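Local coordinates for protein phosphopantetheine adenylyltransferase (PDB 3DO8) that probably transfers an adenylyl group reversibly from ATP to 4'-phosphopantetheine, giving dephospho-CoA and pyrophosphate in coenzyme A biosynthesis, at residues R29-M40 with F68-P78. Sequence-based numbering, arbitrary orientation.
Sequences RDITIGVTSDRM and FEPEIVKITNP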
loop_
_atom_site.group_PDB
_atom_site.type_symbol
_atom_site.label_atom_id
_atom_site.label_comp_id
_atom_site.label_asym_id
_atom_site.label_seq_id
_atom_site.Cartn_x
_atom_site.Cartn_y
_atom_site.Cartn_z
ATOM N N ARG A 29 11.147 2.804 11.236
ATOM C CA ARG A 29 11.605 1.802 12.189
ATOM C C ARG A 29 10.467 1.220 13.046
ATOM O O ARG A 29 10.693 0.264 13.811
ATOM C CB ARG A 29 12.594 2.423 13.136
ATOM C CG ARG A 29 13.735 3.233 12.487
ATOM C CD ARG A 29 14.861 2.406 12.068
ATOM N NE ARG A 29 15.384 1.571 13.162
ATOM C CZ ARG A 29 16.475 1.803 13.893
ATOM N NH1 ARG A 29 16.808 0.917 14.828
ATOM N NH2 ARG A 29 17.245 2.871 13.688
ATOM N N ASP A 30 9.259 1.770 12.912
ATOM C CA ASP A 30 8.115 1.402 13.755
ATOM C C ASP A 30 7.339 0.331 13.017
ATOM O O ASP A 30 6.131 0.430 12.830
ATOM C CB ASP A 30 7.236 2.647 13.991
ATOM C CG ASP A 30 6.312 2.540 15.216
ATOM O OD1 ASP A 30 6.245 1.471 15.858
ATOM O OD2 ASP A 30 5.632 3.573 15.521
ATOM N N ILE A 31 8.049 -0.671 12.565
ATOM C CA ILE A 31 7.459 -1.815 11.868
ATOM C C ILE A 31 7.861 -3.056 12.641
ATOM O O ILE A 31 8.894 -3.086 13.316
ATOM C CB ILE A 31 7.937 -1.945 10.424
ATOM C CG1 ILE A 31 9.440 -2.273 10.320
ATOM C CG2 ILE A 31 7.651 -0.651 9.645
ATOM C CD1 ILE A 31 9.827 -2.597 8.900
ATOM N N THR A 32 7.016 -4.061 12.519
ATOM C CA THR A 32 7.300 -5.395 13.004
ATOM C C THR A 32 7.127 -6.327 11.856
ATOM O O THR A 32 6.059 -6.320 11.211
ATOM C CB THR A 32 6.361 -5.788 14.152
ATOM O OG1 THR A 32 6.482 -4.818 15.199
ATOM C CG2 THR A 32 6.713 -7.104 14.704
ATOM N N ILE A 33 8.185 -7.098 11.561
ATOM C CA ILE A 33 8.137 -8.102 10.532
ATOM C C ILE A 33 7.999 -9.475 11.196
ATOM O O ILE A 33 8.899 -9.906 11.924
ATOM C CB ILE A 33 9.402 -8.100 9.618
ATOM C CG1 ILE A 33 9.627 -6.704 9.005
ATOM C CG2 ILE A 33 9.237 -9.161 8.545
ATOM C CD1 ILE A 33 10.812 -6.654 8.038
ATOM N N GLY A 34 6.878 -10.136 10.949
ATOM C CA GLY A 34 6.662 -11.481 11.421
ATOM C C GLY A 34 7.252 -12.446 10.421
ATOM O O GLY A 34 7.033 -12.300 9.202
ATOM N N VAL A 35 7.989 -13.432 10.932
ATOM C CA VAL A 35 8.505 -14.513 10.103
ATOM C C VAL A 35 7.928 -15.828 10.656
ATOM O O VAL A 35 8.012 -16.104 11.866
ATOM C CB VAL A 35 10.043 -14.481 10.106
ATOM C CG1 VAL A 35 10.606 -15.727 9.391
ATOM C CG2 VAL A 35 10.528 -13.149 9.479
ATOM N N THR A 36 7.344 -16.638 9.776
ATOM C CA THR A 36 6.659 -17.853 10.209
ATOM C C THR A 36 7.627 -18.835 10.874
ATOM O O THR A 36 8.766 -19.021 10.431
ATOM C CB THR A 36 5.976 -18.551 9.022
ATOM O OG1 THR A 36 6.926 -18.734 7.978
ATOM C CG2 THR A 36 4.790 -17.742 8.495
ATOM N N SER A 37 7.161 -19.493 11.926
ATOM C CA SER A 37 7.888 -20.622 12.499
ATOM C C SER A 37 8.064 -21.740 11.450
ATOM O O SER A 37 7.340 -21.789 10.440
ATOM C CB SER A 37 7.089 -21.154 13.696
ATOM O OG SER A 37 5.943 -21.811 13.204
ATOM N N ASP A 38 8.995 -22.657 11.697
ATOM C CA ASP A 38 9.175 -23.813 10.800
ATOM C C ASP A 38 7.867 -24.596 10.619
ATOM O O ASP A 38 7.514 -24.991 9.512
ATOM C CB ASP A 38 10.253 -24.745 11.350
ATOM C CG ASP A 38 11.634 -24.144 11.291
ATOM O OD1 ASP A 38 11.792 -23.097 10.641
ATOM O OD2 ASP A 38 12.558 -24.706 11.912
ATOM N N ARG A 39 7.138 -24.783 11.708
ATOM C CA ARG A 39 5.879 -25.544 11.659
ATOM C C ARG A 39 4.926 -24.948 10.644
ATOM O O ARG A 39 4.400 -25.623 9.761
ATOM C CB ARG A 39 5.197 -25.526 13.014
ATOM C CG ARG A 39 5.556 -26.662 13.915
ATOM C CD ARG A 39 4.410 -26.944 14.905
ATOM N NE ARG A 39 4.917 -27.335 16.225
ATOM C CZ ARG A 39 5.632 -28.437 16.483
ATOM N NH1 ARG A 39 5.964 -29.298 15.512
ATOM N NH2 ARG A 39 6.035 -28.673 17.732
ATOM N N MET A 40 4.766 -23.638 10.769
ATOM C CA MET A 40 3.855 -22.864 9.965
ATOM C C MET A 40 4.292 -22.748 8.505
ATOM O O MET A 40 3.465 -22.769 7.582
ATOM C CB MET A 40 3.802 -21.488 10.612
ATOM C CG MET A 40 2.697 -20.602 10.200
ATOM S SD MET A 40 2.133 -19.701 11.672
ATOM C CE MET A 40 1.113 -21.124 12.243
ATOM N N PHE A 68 18.866 -0.175 8.731
ATOM C CA PHE A 68 18.586 -0.603 10.107
ATOM C C PHE A 68 18.249 -2.084 10.190
ATOM O O PHE A 68 17.919 -2.712 9.182
ATOM C CB PHE A 68 17.484 0.248 10.728
ATOM C CG PHE A 68 16.134 0.011 10.162
ATOM C CD1 PHE A 68 15.225 -0.790 10.834
ATOM C CD2 PHE A 68 15.718 0.620 8.986
ATOM C CE1 PHE A 68 13.939 -0.995 10.327
ATOM C CE2 PHE A 68 14.427 0.393 8.484
ATOM C CZ PHE A 68 13.542 -0.386 9.196
ATOM N N GLU A 69 18.401 -2.627 11.389
ATOM C CA GLU A 69 17.952 -3.975 11.681
ATOM C C GLU A 69 16.491 -3.951 12.162
ATOM O O GLU A 69 16.194 -3.414 13.253
ATOM C CB GLU A 69 18.789 -4.570 12.809
ATOM C CG GLU A 69 18.477 -6.056 13.045
ATOM C CD GLU A 69 19.123 -6.592 14.324
ATOM O OE1 GLU A 69 20.284 -6.218 14.575
ATOM O OE2 GLU A 69 18.467 -7.363 15.066
ATOM N N PRO A 70 15.565 -4.559 11.396
ATOM C CA PRO A 70 14.150 -4.530 11.764
ATOM C C PRO A 70 13.843 -5.465 12.927
ATOM O O PRO A 70 14.523 -6.471 13.094
ATOM C CB PRO A 70 13.443 -5.059 10.501
ATOM C CG PRO A 70 14.441 -5.965 9.898
ATOM C CD PRO A 70 15.808 -5.368 10.189
ATOM N N GLU A 71 12.800 -5.134 13.682
ATOM C CA GLU A 71 12.255 -6.043 14.677
ATOM C C GLU A 71 11.622 -7.237 13.947
ATOM O O GLU A 71 10.688 -7.050 13.146
ATOM C CB GLU A 71 11.174 -5.361 15.555
ATOM C CG GLU A 71 10.528 -6.330 16.588
ATOM C CD GLU A 71 9.346 -5.782 17.385
ATOM O OE1 GLU A 71 8.623 -4.855 16.917
ATOM O OE2 GLU A 71 9.127 -6.344 18.503
ATOM N N ILE A 72 12.087 -8.442 14.280
ATOM C CA ILE A 72 11.518 -9.700 13.797
ATOM C C ILE A 72 10.800 -10.397 14.943
ATOM O O ILE A 72 11.365 -10.582 16.036
ATOM C CB ILE A 72 12.597 -10.739 13.288
ATOM C CG1 ILE A 72 13.439 -10.166 12.152
ATOM C CG2 ILE A 72 11.946 -12.066 12.838
ATOM C CD1 ILE A 72 12.697 -9.714 11.053
ATOM N N VAL A 73 9.602 -10.852 14.673
ATOM C CA VAL A 73 8.878 -11.670 15.642
ATOM C C VAL A 73 8.503 -12.993 14.970
ATOM O O VAL A 73 8.155 -13.022 13.784
ATOM C CB VAL A 73 7.648 -10.911 16.184
ATOM C CG1 VAL A 73 8.068 -9.569 16.824
ATOM C CG2 VAL A 73 6.684 -10.652 15.108
ATOM N N LYS A 74 8.656 -14.107 15.680
ATOM C CA LYS A 74 8.213 -15.383 15.147
ATOM C C LYS A 74 6.697 -15.447 15.174
ATOM O O LYS A 74 6.060 -15.181 16.225
ATOM C CB LYS A 74 8.788 -16.551 15.959
ATOM C CG LYS A 74 8.500 -17.895 15.390
ATOM C CD LYS A 74 9.028 -19.023 16.285
ATOM C CE LYS A 74 10.549 -19.086 16.335
ATOM N NZ LYS A 74 11.083 -20.267 17.137
ATOM N N ILE A 75 6.127 -15.803 14.031
ATOM C CA ILE A 75 4.683 -16.043 13.898
ATOM C C ILE A 75 4.437 -17.524 14.203
ATOM O O ILE A 75 4.978 -18.396 13.535
ATOM C CB ILE A 75 4.183 -15.695 12.473
ATOM C CG1 ILE A 75 4.371 -14.216 12.147
ATOM C CG2 ILE A 75 2.709 -16.034 12.313
ATOM C CD1 ILE A 75 4.198 -13.875 10.646
ATOM N N THR A 76 3.657 -17.792 15.251
ATOM C CA THR A 76 3.362 -19.158 15.699
ATOM C C THR A 76 1.857 -19.492 15.668
ATOM O O THR A 76 1.430 -20.573 16.079
ATOM C CB THR A 76 3.922 -19.343 17.112
ATOM O OG1 THR A 76 3.272 -18.413 17.988
ATOM C CG2 THR A 76 5.459 -19.084 17.096
ATOM N N ASN A 77 1.054 -18.569 15.158
ATOM C CA ASN A 77 -0.343 -18.834 14.868
ATOM C C ASN A 77 -0.718 -17.947 13.685
ATOM O O ASN A 77 0.034 -17.020 13.342
ATOM C CB ASN A 77 -1.186 -18.564 16.130
ATOM C CG ASN A 77 -1.415 -17.083 16.369
ATOM O OD1 ASN A 77 -2.259 -16.485 15.725
ATOM N ND2 ASN A 77 -0.683 -16.490 17.314
ATOM N N PRO A 78 -1.869 -18.222 13.043
ATOM C CA PRO A 78 -2.230 -17.494 11.813
ATOM C C PRO A 78 -2.303 -15.967 11.941
ATOM O O PRO A 78 -2.121 -15.238 10.961
ATOM C CB PRO A 78 -3.616 -18.033 11.483
ATOM C CG PRO A 78 -3.683 -19.347 12.110
ATOM C CD PRO A 78 -2.851 -19.269 13.380
HETATM O O HOH W 1 11.653 -2.544 12.951
HETATM O O HOH W 2 14.076 -1.045 14.317
HETATM O O HOH W 3 10.510 -22.298 14.441
#
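I33, V35 and S37 each donate a backbone N-H to the carbonyls of E71, V73 and I75, while I33 O and V35 O accept from V73 N and I75 N. I33 N lies 3.0 Å from E71 O and I75 N 2.9 Å from V35 O; the register, I33 beside I72 to T36 beside I75, makes the pairing parallel. Ahead of it one water replaces a direct bond, donating to R29 O and I31 O and accepting from E71 N (water O to N 2.9 Å). T32 OG1 donates to E71 OE1 at 2.7 Å, arriving 46° out of the carboxylate plane. R29 CD lies over the F68 ring, 3.5 Å from its centroid, a CH-pi contact; the guanidinium is tilted 23° to that ring, and NE donates to a second water. With an alanine at F68 the ring beneath R29 CD is gone, and the arginine, though still bonded to water, is likely to turn more freely. At the far end, S37 N-caps helix 38-44: its OG accepts from M40 N (3.3 Å). A CB on G34 would clash with I75 CD1, which the glycine lets approach its CA to 3.5 Å. Strand 71-75 is an outermost strand of the Rossmann-like parallel sheet within this chain; 31-36 bonds onward to 3-7, helix 51-66 packs on V35, P70 and I72, and helix 14-27 on I31 and F68.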